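PDB 7BVT: hypothetical sugar ABC-transporter sugar binding protein from Arthrobacter globiformis, which binds cyclic alpha-maltosyl-1,6-maltose and probably delivers this sugar to an ABC transporter for uptake. Local coordinates for residues P95-I100 with Q298-E303; N107-D112 with A311-L316; G267-A270 with E276-T279; S345-W350 with P360-M365. All coordinates share one frame; numbering follows the deposited sequence.

Interaction 1. Residues P95-I100 with Q298-E303; sequences PQIADI and QAMVFE
Ile97 makes the close contacts from helix 94-100, and two side chains of the segment 298-303, Met300 and Phe302, receive it. The contacts with sulfur come first. Met300 SD sits 3.7 Å from Ile97 CG2 and 3.8 Å from Ile97 CD1, so both methyl ends of the isoleucine rest against the thioether. The bend of the methionine at its last torsion (chi3 -87°) lays the SD-CE bond across in front of CD1, with Met300 CE 3.7 Å from Ile97 CD1. The aromatic contact uses the same isoleucine: Ile97 CG2 is 3.6 Å from Phe302 CZ and 4.0 Å from Phe302 CE1. Ile97 places CG2 opposite its own backbone nitrogen (chi1 -68° for CG1), and this methyl therefore wedges between the sulfur and the far end of the phenyl ring. Ile97 runs at about a right angle to both partners. Further apolar cover for Ile97 comes from Leu71 and Leu74 of helix 70-80, while Ala299 and Val301 pack on the other side of the strand, against helix 306-319. The main chain of Met300 hydrogen-bonds to the main chain of Ala87 in the adjoining strand 86-90, and a bound glucose is about 12 Å from the Met300 side chain. Helices laid on the faces of a central sheet in this way are characteristic of the alpha/beta lobes of bacterial solute-binding proteins.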
loop_
_atom_site.group_PDB
_atom_site.type_symbol
_atom_site.label_atom_id
_atom_site.label_comp_id
_atom_site.label_asym_id
_atom_site.label_seq_id
_atom_site.Cartn_x
_atom_site.Cartn_y
_atom_site.Cartn_z
ATOM N N PRO A 95 10.172 3.185 9.441
ATOM C CA PRO A 95 11.495 3.776 9.598
ATOM C C PRO A 95 11.505 4.957 10.556
ATOM O O PRO A 95 12.501 5.131 11.227
ATOM C CB PRO A 95 11.880 4.228 8.158
ATOM C CG PRO A 95 10.947 3.479 7.266
ATOM C CD PRO A 95 9.684 3.242 8.042
ATOM N N GLN A 96 10.390 5.680 10.643
ATOM C CA GLN A 96 10.297 6.793 11.610
ATOM C C GLN A 96 10.216 6.231 13.023
ATOM O O GLN A 96 10.876 6.776 13.942
ATOM C CB GLN A 96 9.098 7.651 11.253
ATOM C CG GLN A 96 9.275 8.310 9.883
ATOM C CD GLN A 96 7.996 8.979 9.489
ATOM O OE1 GLN A 96 7.678 10.036 10.025
ATOM N NE2 GLN A 96 7.246 8.358 8.579
ATOM N N ILE A 97 9.403 5.214 13.212
ATOM C CA ILE A 97 9.219 4.603 14.558
ATOM C C ILE A 97 10.535 3.994 15.035
ATOM O O ILE A 97 10.875 4.090 16.232
ATOM C CB ILE A 97 8.059 3.591 14.532
ATOM C CG1 ILE A 97 6.735 4.348 14.315
ATOM C CG2 ILE A 97 8.072 2.711 15.796
ATOM C CD1 ILE A 97 5.567 3.501 13.999
ATOM N N ALA A 98 11.318 3.431 14.122
ATOM C CA ALA A 98 12.617 2.823 14.458
ATOM C C ALA A 98 13.564 3.882 15.057
ATOM O O ALA A 98 14.479 3.517 15.771
ATOM C CB ALA A 98 13.197 2.153 13.232
ATOM N N ASP A 99 13.387 5.160 14.737
ATOM C CA ASP A 99 14.198 6.272 15.293
ATOM C C ASP A 99 13.574 6.791 16.594
ATOM O O ASP A 99 14.250 7.550 17.271
ATOM C CB ASP A 99 14.340 7.424 14.285
ATOM C CG ASP A 99 15.304 7.143 13.134
ATOM O OD1 ASP A 99 16.160 6.255 13.291
ATOM O OD2 ASP A 99 15.171 7.824 12.072
ATOM N N ILE A 100 12.322 6.463 16.904
ATOM C CA ILE A 100 11.630 6.960 18.139
ATOM C C ILE A 100 12.061 6.109 19.325
ATOM O O ILE A 100 12.335 6.659 20.410
ATOM C CB ILE A 100 10.114 6.950 17.976
ATOM C CG1 ILE A 100 9.729 7.942 16.880
ATOM C CG2 ILE A 100 9.469 7.218 19.358
ATOM C CD1 ILE A 100 8.286 7.964 16.537
ATOM N N GLN A 298 1.991 -2.794 9.718
ATOM C CA GLN A 298 3.203 -3.516 10.122
ATOM C C GLN A 298 3.228 -3.545 11.652
ATOM O O GLN A 298 2.979 -2.499 12.249
ATOM C CB GLN A 298 4.450 -2.787 9.639
ATOM C CG GLN A 298 4.353 -2.212 8.227
ATOM C CD GLN A 298 4.028 -3.208 7.157
ATOM O OE1 GLN A 298 4.744 -4.200 6.979
ATOM N NE2 GLN A 298 2.979 -2.969 6.390
ATOM N N ALA A 299 3.671 -4.657 12.237
ATOM C CA ALA A 299 3.816 -4.730 13.707
ATOM C C ALA A 299 5.290 -4.553 14.027
ATOM O O ALA A 299 6.119 -5.125 13.314
ATOM C CB ALA A 299 3.255 -6.034 14.229
ATOM N N MET A 300 5.570 -3.878 15.106
ATOM C CA MET A 300 6.919 -3.538 15.630
ATOM C C MET A 300 6.921 -3.824 17.142
ATOM O O MET A 300 5.914 -3.499 17.791
ATOM C CB MET A 300 7.205 -2.064 15.390
ATOM C CG MET A 300 7.344 -1.747 13.907
ATOM S SD MET A 300 6.990 -0.028 13.604
ATOM C CE MET A 300 5.204 -0.115 13.385
ATOM N N VAL A 301 7.986 -4.419 17.648
ATOM C CA VAL A 301 8.153 -4.707 19.111
ATOM C C VAL A 301 9.201 -3.759 19.654
ATOM O O VAL A 301 10.334 -3.763 19.151
ATOM C CB VAL A 301 8.523 -6.166 19.360
ATOM C CG1 VAL A 301 8.898 -6.415 20.819
ATOM C CG2 VAL A 301 7.476 -7.122 18.858
ATOM N N PHE A 302 8.857 -2.910 20.611
ATOM C CA PHE A 302 9.838 -2.022 21.252
ATOM C C PHE A 302 10.676 -2.868 22.236
ATOM O O PHE A 302 10.103 -3.656 23.010
ATOM C CB PHE A 302 9.171 -0.855 21.990
ATOM C CG PHE A 302 8.665 0.215 21.070
ATOM C CD1 PHE A 302 9.551 1.093 20.469
ATOM C CD2 PHE A 302 7.325 0.283 20.736
ATOM C CE1 PHE A 302 9.085 2.072 19.612
ATOM C CE2 PHE A 302 6.867 1.257 19.855
ATOM C CZ PHE A 302 7.757 2.126 19.292
ATOM N N GLU A 303 11.997 -2.753 22.180
ATOM C CA GLU A 303 12.890 -3.631 22.977
ATOM C C GLU A 303 12.790 -3.289 24.458
ATOM O O GLU A 303 12.930 -2.125 24.806
ATOM C CB GLU A 303 14.331 -3.470 22.546
ATOM C CG GLU A 303 15.151 -4.650 23.015
ATOM C CD GLU A 303 16.371 -4.766 22.146
ATOM O OE1 GLU A 303 17.194 -3.830 22.201
ATOM O OE2 GLU A 303 16.409 -5.710 21.338
#

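Interaction 2. Residues N107-D112 with A311-L316; sequences NGRIPD and AAADFL
Arg109 and Ala313 bring the loop 107-112 hard up against helix 306-319: Arg109 CB is 3.5 Å from Ala313 CB, and the CA atoms of the pair are only 5.8 Å apart. The small alanine is consistent with so close an approach of the loop backbone. Ile110 extends the packed region along the helix. With its CG1 branch opposite the carbonyl carbon (chi1 -59°) and fully extended beyond, it passes Ala313, CG1 to CB 4.3 Å, and sets CD1 4.1 Å from Leu316 CB. These looser apolar contacts are buried, and the far side of Leu316 lies on Ala299 and Val301 of the sheet.

The outer side is polar and more open. Beyond CB the arginine leaves Ala313, its chain extended toward the acidic start of the helix, where NH1 forms a salt bridge with Asp310; its NE makes a weak hydrogen bond to Asp105 O.

Arg109 thus serves two chemistries: its CB joins the apolar seam, while its guanidinium, paired with Asp310 and with only long, weak ion pairs to Asp306 and Asp309, would be expected to hold the loop to the helix electrostatically.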
loop_
_atom_site.group_PDB
_atom_site.type_symbol
_atom_site.label_atom_id
_atom_site.label_comp_id
_atom_site.label_asym_id
_atom_site.label_seq_id
_atom_site.Cartn_x
_atom_site.Cartn_y
_atom_site.Cartn_z
ATOM N N ASN A 107 13.786 -11.480 13.954
ATOM C CA ASN A 107 14.478 -12.711 13.558
ATOM C C ASN A 107 14.927 -13.457 14.807
ATOM O O ASN A 107 15.414 -12.845 15.730
ATOM C CB ASN A 107 15.707 -12.410 12.728
ATOM C CG ASN A 107 15.364 -11.922 11.347
ATOM O OD1 ASN A 107 14.430 -12.414 10.715
ATOM N ND2 ASN A 107 16.181 -10.972 10.878
ATOM N N GLY A 108 14.664 -14.753 14.813
ATOM C CA GLY A 108 14.931 -15.599 15.981
ATOM C C GLY A 108 13.836 -15.529 17.026
ATOM O O GLY A 108 13.948 -16.254 18.035
ATOM N N ARG A 109 12.804 -14.711 16.810
ATOM C CA ARG A 109 11.655 -14.595 17.767
ATOM C C ARG A 109 10.399 -15.132 17.081
ATOM O O ARG A 109 9.661 -15.906 17.669
ATOM C CB ARG A 109 11.499 -13.146 18.226
ATOM C CG ARG A 109 12.719 -12.567 18.935
ATOM C CD ARG A 109 12.441 -11.269 19.681
ATOM N NE ARG A 109 13.694 -10.498 19.924
ATOM C CZ ARG A 109 14.501 -10.695 20.953
ATOM N NH1 ARG A 109 14.185 -11.547 21.906
ATOM N NH2 ARG A 109 15.606 -9.988 21.086
ATOM N N ILE A 110 10.163 -14.739 15.865
ATOM C CA ILE A 110 9.089 -15.315 15.013
ATOM C C ILE A 110 9.692 -16.473 14.245
ATOM O O ILE A 110 10.820 -16.331 13.751
ATOM C CB ILE A 110 8.501 -14.209 14.107
ATOM C CG1 ILE A 110 7.945 -13.074 14.973
ATOM C CG2 ILE A 110 7.508 -14.785 13.127
ATOM C CD1 ILE A 110 7.315 -11.935 14.177
ATOM N N PRO A 111 9.000 -17.602 14.058
ATOM C CA PRO A 111 9.610 -18.750 13.395
ATOM C C PRO A 111 10.149 -18.389 12.012
ATOM O O PRO A 111 9.540 -17.655 11.225
ATOM C CB PRO A 111 8.471 -19.767 13.270
ATOM C CG PRO A 111 7.648 -19.448 14.488
ATOM C CD PRO A 111 7.648 -17.943 14.531
ATOM N N ASP A 112 11.329 -18.907 11.721
ATOM C CA ASP A 112 11.977 -18.673 10.428
ATOM C C ASP A 112 11.014 -18.985 9.281
ATOM O O ASP A 112 10.914 -18.176 8.283
ATOM C CB ASP A 112 13.238 -19.525 10.288
ATOM C CG ASP A 112 14.335 -19.410 11.341
ATOM O OD1 ASP A 112 14.319 -18.518 12.215
ATOM O OD2 ASP A 112 15.282 -20.210 11.243
ATOM N N ALA A 311 7.686 -12.558 24.576
ATOM C CA ALA A 311 6.220 -12.613 24.857
ATOM C C ALA A 311 5.450 -11.912 23.723
ATOM O O ALA A 311 4.438 -12.448 23.191
ATOM C CB ALA A 311 5.897 -11.968 26.185
ATOM N N ALA A 312 5.920 -10.732 23.350
ATOM C CA ALA A 312 5.274 -9.936 22.291
ATOM C C ALA A 312 5.346 -10.730 20.992
ATOM O O ALA A 312 4.359 -10.817 20.232
ATOM C CB ALA A 312 5.977 -8.616 22.163
ATOM N N ALA A 313 6.540 -11.238 20.678
ATOM C CA ALA A 313 6.738 -11.965 19.405
ATOM C C ALA A 313 5.921 -13.267 19.398
ATOM O O ALA A 313 5.544 -13.750 18.336
ATOM C CB ALA A 313 8.226 -12.232 19.189
ATOM N N ASP A 314 5.572 -13.829 20.553
ATOM C CA ASP A 314 4.746 -15.054 20.623
ATOM C C ASP A 314 3.349 -14.726 20.071
ATOM O O ASP A 314 2.813 -15.523 19.293
ATOM C CB ASP A 314 4.630 -15.639 22.032
ATOM C CG ASP A 314 3.891 -16.955 22.057
ATOM O OD1 ASP A 314 4.514 -17.970 21.645
ATOM O OD2 ASP A 314 2.675 -16.974 22.442
ATOM N N PHE A 315 2.798 -13.596 20.468
ATOM C CA PHE A 315 1.490 -13.151 19.937
ATOM C C PHE A 315 1.584 -12.903 18.417
ATOM O O PHE A 315 0.739 -13.423 17.657
ATOM C CB PHE A 315 0.986 -11.914 20.655
ATOM C CG PHE A 315 -0.216 -11.324 19.986
ATOM C CD1 PHE A 315 -1.405 -12.035 19.908
ATOM C CD2 PHE A 315 -0.114 -10.103 19.358
ATOM C CE1 PHE A 315 -2.479 -11.513 19.227
ATOM C CE2 PHE A 315 -1.200 -9.578 18.685
ATOM C CZ PHE A 315 -2.392 -10.274 18.644
ATOM N N LEU A 316 2.632 -12.213 17.982
ATOM C CA LEU A 316 2.771 -11.912 16.529
ATOM C C LEU A 316 2.956 -13.233 15.774
ATOM O O LEU A 316 2.395 -13.391 14.691
ATOM C CB LEU A 316 3.941 -10.943 16.321
ATOM C CG LEU A 316 3.781 -9.522 16.828
ATOM C CD1 LEU A 316 4.979 -8.669 16.464
ATOM C CD2 LEU A 316 2.514 -8.866 16.346
#

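Interaction 3. Residues G267-A270 with E276-T279; sequences GIWA and EFGT
The tight connection between helix 264-271 and strand 277-280 is closed by a T-shaped (edge-to-face) aromatic pair, Trp269 on Phe277. The edge of the indole's six-membered ring points at the phenyl face, with centroids 5.6 Å apart and planes at 64°. Trp269 CE3 stands 3.9 Å above the Phe277 plane, displaced toward the rim of the ring. The closest approach is made nearer the helix backbone, where Trp269 CB lies 3.4 Å from Phe277 CE1. Phe277 reaches it because its CG takes the crowded position between backbone nitrogen and carbonyl carbon (chi1 72°), and the ring reaches the helix backbone, with Phe277 CZ 4.1 Å from Ala270 N, which meets it at its edge. A serine at Phe277 would probably leave the edge of Trp269 facing a gap and deprive the guanidinium of Arg357, now in a cation-pi contact with the phenyl ring, of its aromatic partner. Trp269 and Phe275, in the connecting turn, also form an edge-to-face pair. Both rings of the central pair lie on Met145 of strand 140-147, the antiparallel neighbour of strand 277-280, and so the helix is fixed beside the sheet.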
loop_
_atom_site.group_PDB
_atom_site.type_symbol
_atom_site.label_atom_id
_atom_site.label_comp_id
_atom_site.label_asym_id
_atom_site.label_seq_id
_atom_site.Cartn_x
_atom_site.Cartn_y
_atom_site.Cartn_z
ATOM N N GLY A 267 -14.027 -4.012 -0.802
ATOM C CA GLY A 267 -14.821 -4.312 0.399
ATOM C C GLY A 267 -15.852 -3.229 0.641
ATOM O O GLY A 267 -17.025 -3.568 0.868
ATOM N N ILE A 268 -15.426 -1.972 0.649
ATOM C CA ILE A 268 -16.317 -0.799 0.845
ATOM C C ILE A 268 -17.446 -0.849 -0.189
ATOM O O ILE A 268 -18.620 -0.774 0.213
ATOM C CB ILE A 268 -15.502 0.498 0.792
ATOM C CG1 ILE A 268 -14.524 0.562 1.966
ATOM C CG2 ILE A 268 -16.428 1.705 0.748
ATOM C CD1 ILE A 268 -13.368 1.462 1.728
ATOM N N TRP A 269 -17.138 -1.092 -1.456
ATOM C CA TRP A 269 -18.152 -1.087 -2.546
ATOM C C TRP A 269 -18.902 -2.413 -2.722
ATOM O O TRP A 269 -20.044 -2.356 -3.225
ATOM C CB TRP A 269 -17.489 -0.668 -3.851
ATOM C CG TRP A 269 -17.259 0.807 -3.908
ATOM C CD1 TRP A 269 -17.510 1.737 -2.947
ATOM C CD2 TRP A 269 -16.658 1.513 -5.001
ATOM N NE1 TRP A 269 -17.135 2.982 -3.372
ATOM C CE2 TRP A 269 -16.600 2.871 -4.631
ATOM C CE3 TRP A 269 -16.189 1.108 -6.248
ATOM C CZ2 TRP A 269 -16.091 3.845 -5.475
ATOM C CZ3 TRP A 269 -15.672 2.073 -7.086
ATOM C CH2 TRP A 269 -15.629 3.410 -6.698
ATOM N N ALA A 270 -18.303 -3.575 -2.468
ATOM C CA ALA A 270 -18.982 -4.858 -2.788
ATOM C C ALA A 270 -20.271 -4.919 -1.955
ATOM O O ALA A 270 -21.224 -5.556 -2.409
ATOM C CB ALA A 270 -18.079 -6.063 -2.603
ATOM N N GLU A 276 -21.947 -0.566 -11.019
ATOM C CA GLU A 276 -21.420 -1.897 -11.382
ATOM C C GLU A 276 -19.946 -1.684 -11.719
ATOM O O GLU A 276 -19.627 -1.181 -12.791
ATOM C CB GLU A 276 -22.166 -2.572 -12.519
ATOM C CG GLU A 276 -21.628 -3.941 -12.935
ATOM C CD GLU A 276 -22.084 -5.152 -12.121
ATOM O OE1 GLU A 276 -22.982 -4.970 -11.251
ATOM O OE2 GLU A 276 -21.548 -6.291 -12.352
ATOM N N PHE A 277 -19.079 -2.056 -10.792
ATOM C CA PHE A 277 -17.619 -1.931 -11.007
ATOM C C PHE A 277 -17.004 -3.282 -11.324
ATOM O O PHE A 277 -17.446 -4.361 -10.854
ATOM C CB PHE A 277 -16.968 -1.264 -9.806
ATOM C CG PHE A 277 -16.873 -2.091 -8.557
ATOM C CD1 PHE A 277 -17.907 -2.085 -7.644
ATOM C CD2 PHE A 277 -15.735 -2.835 -8.272
ATOM C CE1 PHE A 277 -17.824 -2.831 -6.484
ATOM C CE2 PHE A 277 -15.659 -3.578 -7.118
ATOM C CZ PHE A 277 -16.701 -3.593 -6.230
ATOM N N GLY A 278 -15.894 -3.211 -12.057
ATOM C CA GLY A 278 -14.991 -4.321 -12.338
ATOM C C GLY A 278 -13.593 -4.013 -11.804
ATOM O O GLY A 278 -13.334 -2.843 -11.419
ATOM N N THR A 279 -12.783 -5.040 -11.713
ATOM C CA THR A 279 -11.409 -4.880 -11.210
ATOM C C THR A 279 -10.484 -5.632 -12.137
ATOM O O THR A 279 -10.884 -6.600 -12.843
ATOM C CB THR A 279 -11.290 -5.345 -9.751
ATOM O OG1 THR A 279 -11.473 -6.762 -9.770
ATOM C CG2 THR A 279 -12.242 -4.647 -8.817
#

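Interaction 4. Residues S345-W350 with P360-M365; sequences SAYLEW and PYVEQM
Val362, on helix 359-363, meets Tyr347 and Leu348, neighbours on helix 345-354, and its side chain can be followed outward branch by branch. From CB, which points toward the other helix, the two methyls diverge. CG1, opposite the backbone nitrogen (chi1 174°), touches both partners: it is 3.8 Å from Tyr347 CE2, in the plane of the ring at its edge, and 4.0 Å from Leu348 CD2. CG2, on the other branch, stays with the tyrosine alone, 3.7 Å from Tyr347 CE2 and 3.7 Å from Tyr347 OH. The valine thus borders the phenol along its edge.

Tyr347 comes to meet it from the opposite direction, its CG also placed opposite the backbone nitrogen (chi1 174°), which carries the ring toward Val362. Leu348 reaches in at a slant, and only a terminal methyl touches. Replacing Tyr347 by an alanine would probably open a gap beside both methyls of Val362 and leave Leu348 as the remaining partner of Val362 in the segment 345-350. The ring packs further on Pro336 and on Leu358, in the link between the two helices.

On its other side helix 359-363 is bound to the sheet: Tyr361 OH bonds to Glu261 O, and Gln364 NE2 bonds to the carbonyl of Leu142, a residue of the glycan pocket. This is apolar packing between consecutive helices, setting an outer helix on an inner one that lies against the sheet of this alpha/beta solute-binding fold.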
loop_
_atom_site.group_PDB
_atom_site.type_symbol
_atom_site.label_atom_id
_atom_site.label_comp_id
_atom_site.label_asym_id
_atom_site.label_seq_id
_atom_site.Cartn_x
_atom_site.Cartn_y
_atom_site.Cartn_z
ATOM N N SER A 345 -5.279 -22.739 -2.372
ATOM C CA SER A 345 -6.627 -23.154 -2.853
ATOM C C SER A 345 -7.720 -22.722 -1.878
ATOM O O SER A 345 -8.708 -22.154 -2.326
ATOM C CB SER A 345 -6.667 -24.652 -3.060
ATOM O OG SER A 345 -5.860 -24.968 -4.173
ATOM N N ALA A 346 -7.554 -22.979 -0.591
ATOM C CA ALA A 346 -8.548 -22.592 0.430
ATOM C C ALA A 346 -8.940 -21.143 0.186
ATOM O O ALA A 346 -10.139 -20.894 -0.064
ATOM C CB ALA A 346 -8.016 -22.766 1.821
ATOM N N TYR A 347 -7.966 -20.225 0.272
ATOM C CA TYR A 347 -8.244 -18.762 0.317
ATOM C C TYR A 347 -8.780 -18.360 -1.047
ATOM O O TYR A 347 -9.754 -17.596 -1.060
ATOM C CB TYR A 347 -6.991 -17.959 0.696
ATOM C CG TYR A 347 -7.153 -16.472 0.627
ATOM C CD1 TYR A 347 -7.930 -15.793 1.539
ATOM C CD2 TYR A 347 -6.544 -15.735 -0.394
ATOM C CE1 TYR A 347 -8.148 -14.430 1.454
ATOM C CE2 TYR A 347 -6.720 -14.368 -0.478
ATOM C CZ TYR A 347 -7.506 -13.711 0.453
ATOM O OH TYR A 347 -7.697 -12.385 0.324
ATOM N N LEU A 348 -8.157 -18.811 -2.120
ATOM C CA LEU A 348 -8.536 -18.446 -3.508
ATOM C C LEU A 348 -9.972 -18.891 -3.796
ATOM O O LEU A 348 -10.687 -18.130 -4.459
ATOM C CB LEU A 348 -7.528 -19.011 -4.506
ATOM C CG LEU A 348 -6.171 -18.306 -4.457
ATOM C CD1 LEU A 348 -5.126 -19.067 -5.236
ATOM C CD2 LEU A 348 -6.278 -16.874 -4.938
ATOM N N GLU A 349 -10.391 -20.045 -3.272
ATOM C CA GLU A 349 -11.743 -20.603 -3.565
ATOM C C GLU A 349 -12.785 -19.725 -2.893
ATOM O O GLU A 349 -13.801 -19.344 -3.498
ATOM C CB GLU A 349 -11.848 -22.037 -3.056
ATOM C CG GLU A 349 -11.212 -23.023 -4.011
ATOM C CD GLU A 349 -11.554 -24.467 -3.695
ATOM O OE1 GLU A 349 -12.647 -24.687 -3.108
ATOM O OE2 GLU A 349 -10.723 -25.356 -4.026
ATOM N N TRP A 350 -12.481 -19.380 -1.674
ATOM C CA TRP A 350 -13.251 -18.405 -0.882
ATOM C C TRP A 350 -13.340 -17.053 -1.592
ATOM O O TRP A 350 -14.415 -16.382 -1.599
ATOM C CB TRP A 350 -12.565 -18.268 0.452
ATOM C CG TRP A 350 -13.459 -17.477 1.312
ATOM C CD1 TRP A 350 -14.548 -17.957 1.987
ATOM C CD2 TRP A 350 -13.447 -16.055 1.454
ATOM N NE1 TRP A 350 -15.174 -16.915 2.611
ATOM C CE2 TRP A 350 -14.535 -15.739 2.287
ATOM C CE3 TRP A 350 -12.622 -15.024 0.970
ATOM C CZ2 TRP A 350 -14.781 -14.433 2.694
ATOM C CZ3 TRP A 350 -12.903 -13.723 1.334
ATOM C CH2 TRP A 350 -13.966 -13.440 2.185
ATOM N N PRO A 360 -7.923 -10.117 -8.545
ATOM C CA PRO A 360 -6.775 -9.506 -9.219
ATOM C C PRO A 360 -5.811 -8.913 -8.185
ATOM O O PRO A 360 -4.617 -8.948 -8.414
ATOM C CB PRO A 360 -7.411 -8.400 -10.058
ATOM C CG PRO A 360 -8.757 -9.008 -10.389
ATOM C CD PRO A 360 -9.212 -9.604 -9.060
ATOM N N TYR A 361 -6.343 -8.361 -7.110
ATOM C CA TYR A 361 -5.509 -7.735 -6.046
ATOM C C TYR A 361 -4.672 -8.810 -5.359
ATOM O O TYR A 361 -3.482 -8.622 -5.047
ATOM C CB TYR A 361 -6.410 -6.992 -5.080
ATOM C CG TYR A 361 -7.041 -5.740 -5.624
ATOM C CD1 TYR A 361 -6.410 -4.518 -5.499
ATOM C CD2 TYR A 361 -8.310 -5.762 -6.196
ATOM C CE1 TYR A 361 -6.970 -3.345 -5.937
ATOM C CE2 TYR A 361 -8.891 -4.586 -6.635
ATOM C CZ TYR A 361 -8.229 -3.374 -6.485
ATOM O OH TYR A 361 -8.759 -2.200 -6.909
ATOM N N VAL A 362 -5.290 -9.975 -5.128
ATOM C CA VAL A 362 -4.569 -11.099 -4.484
ATOM C C VAL A 362 -3.424 -11.536 -5.390
ATOM O O VAL A 362 -2.313 -11.740 -4.906
ATOM C CB VAL A 362 -5.545 -12.238 -4.148
ATOM C CG1 VAL A 362 -4.756 -13.433 -3.632
ATOM C CG2 VAL A 362 -6.621 -11.776 -3.164
ATOM N N GLU A 363 -3.697 -11.690 -6.686
ATOM C CA GLU A 363 -2.718 -12.211 -7.659
ATOM C C GLU A 363 -1.576 -11.193 -7.783
ATOM O O GLU A 363 -0.437 -11.603 -7.930
ATOM C CB GLU A 363 -3.458 -12.493 -8.971
ATOM C CG GLU A 363 -4.377 -13.700 -8.821
ATOM C CD GLU A 363 -5.078 -14.110 -10.107
ATOM O OE1 GLU A 363 -5.372 -15.282 -10.247
ATOM O OE2 GLU A 363 -5.333 -13.236 -10.940
ATOM N N GLN A 364 -1.860 -9.914 -7.549
ATOM C CA GLN A 364 -0.811 -8.876 -7.707
ATOM C C GLN A 364 0.182 -8.962 -6.552
ATOM O O GLN A 364 1.202 -8.272 -6.639
ATOM C CB GLN A 364 -1.394 -7.462 -7.712
ATOM C CG GLN A 364 -2.057 -7.139 -9.049
ATOM C CD GLN A 364 -2.450 -5.678 -9.165
ATOM O OE1 GLN A 364 -2.262 -5.079 -10.240
ATOM N NE2 GLN A 364 -2.996 -5.072 -8.096
ATOM N N MET A 365 -0.104 -9.698 -5.452
ATOM C CA MET A 365 0.850 -9.709 -4.311
ATOM C C MET A 365 2.212 -10.201 -4.814
ATOM O O MET A 365 3.208 -9.691 -4.337
ATOM C CB MET A 365 0.331 -10.564 -3.156
ATOM C CG MET A 365 -0.821 -9.909 -2.423
ATOM S SD MET A 365 -0.419 -8.382 -1.616
ATOM C CE MET A 365 0.748 -8.963 -0.378
#

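In the fold
The four contacts form two touching pairs. The strand of interaction 1 packs on the helix of interaction 2: Met300 faces helix 94-100, while Ala299 and Val301 on the reverse meet Leu316 and Ala312. Interactions 3 and 4, on another part of the sheet, join where Thr279 packs against Pro360 and Tyr361. Centres of interactions 1 and 3 are about 34 Å apart. The touching residues of interaction 1 are all buried, whereas 2, 3 and 4 each include a partly or fully exposed one (Arg109, Ala270, Leu348). Chemistry differs too: sulfur, methyls and a phenyl ring in 1, an aromatic pair in 3, a valine at a phenol edge in 4, and in 2 an apolar seam at Ala313, with Arg109 turning outward to Asp310, beyond the two segments.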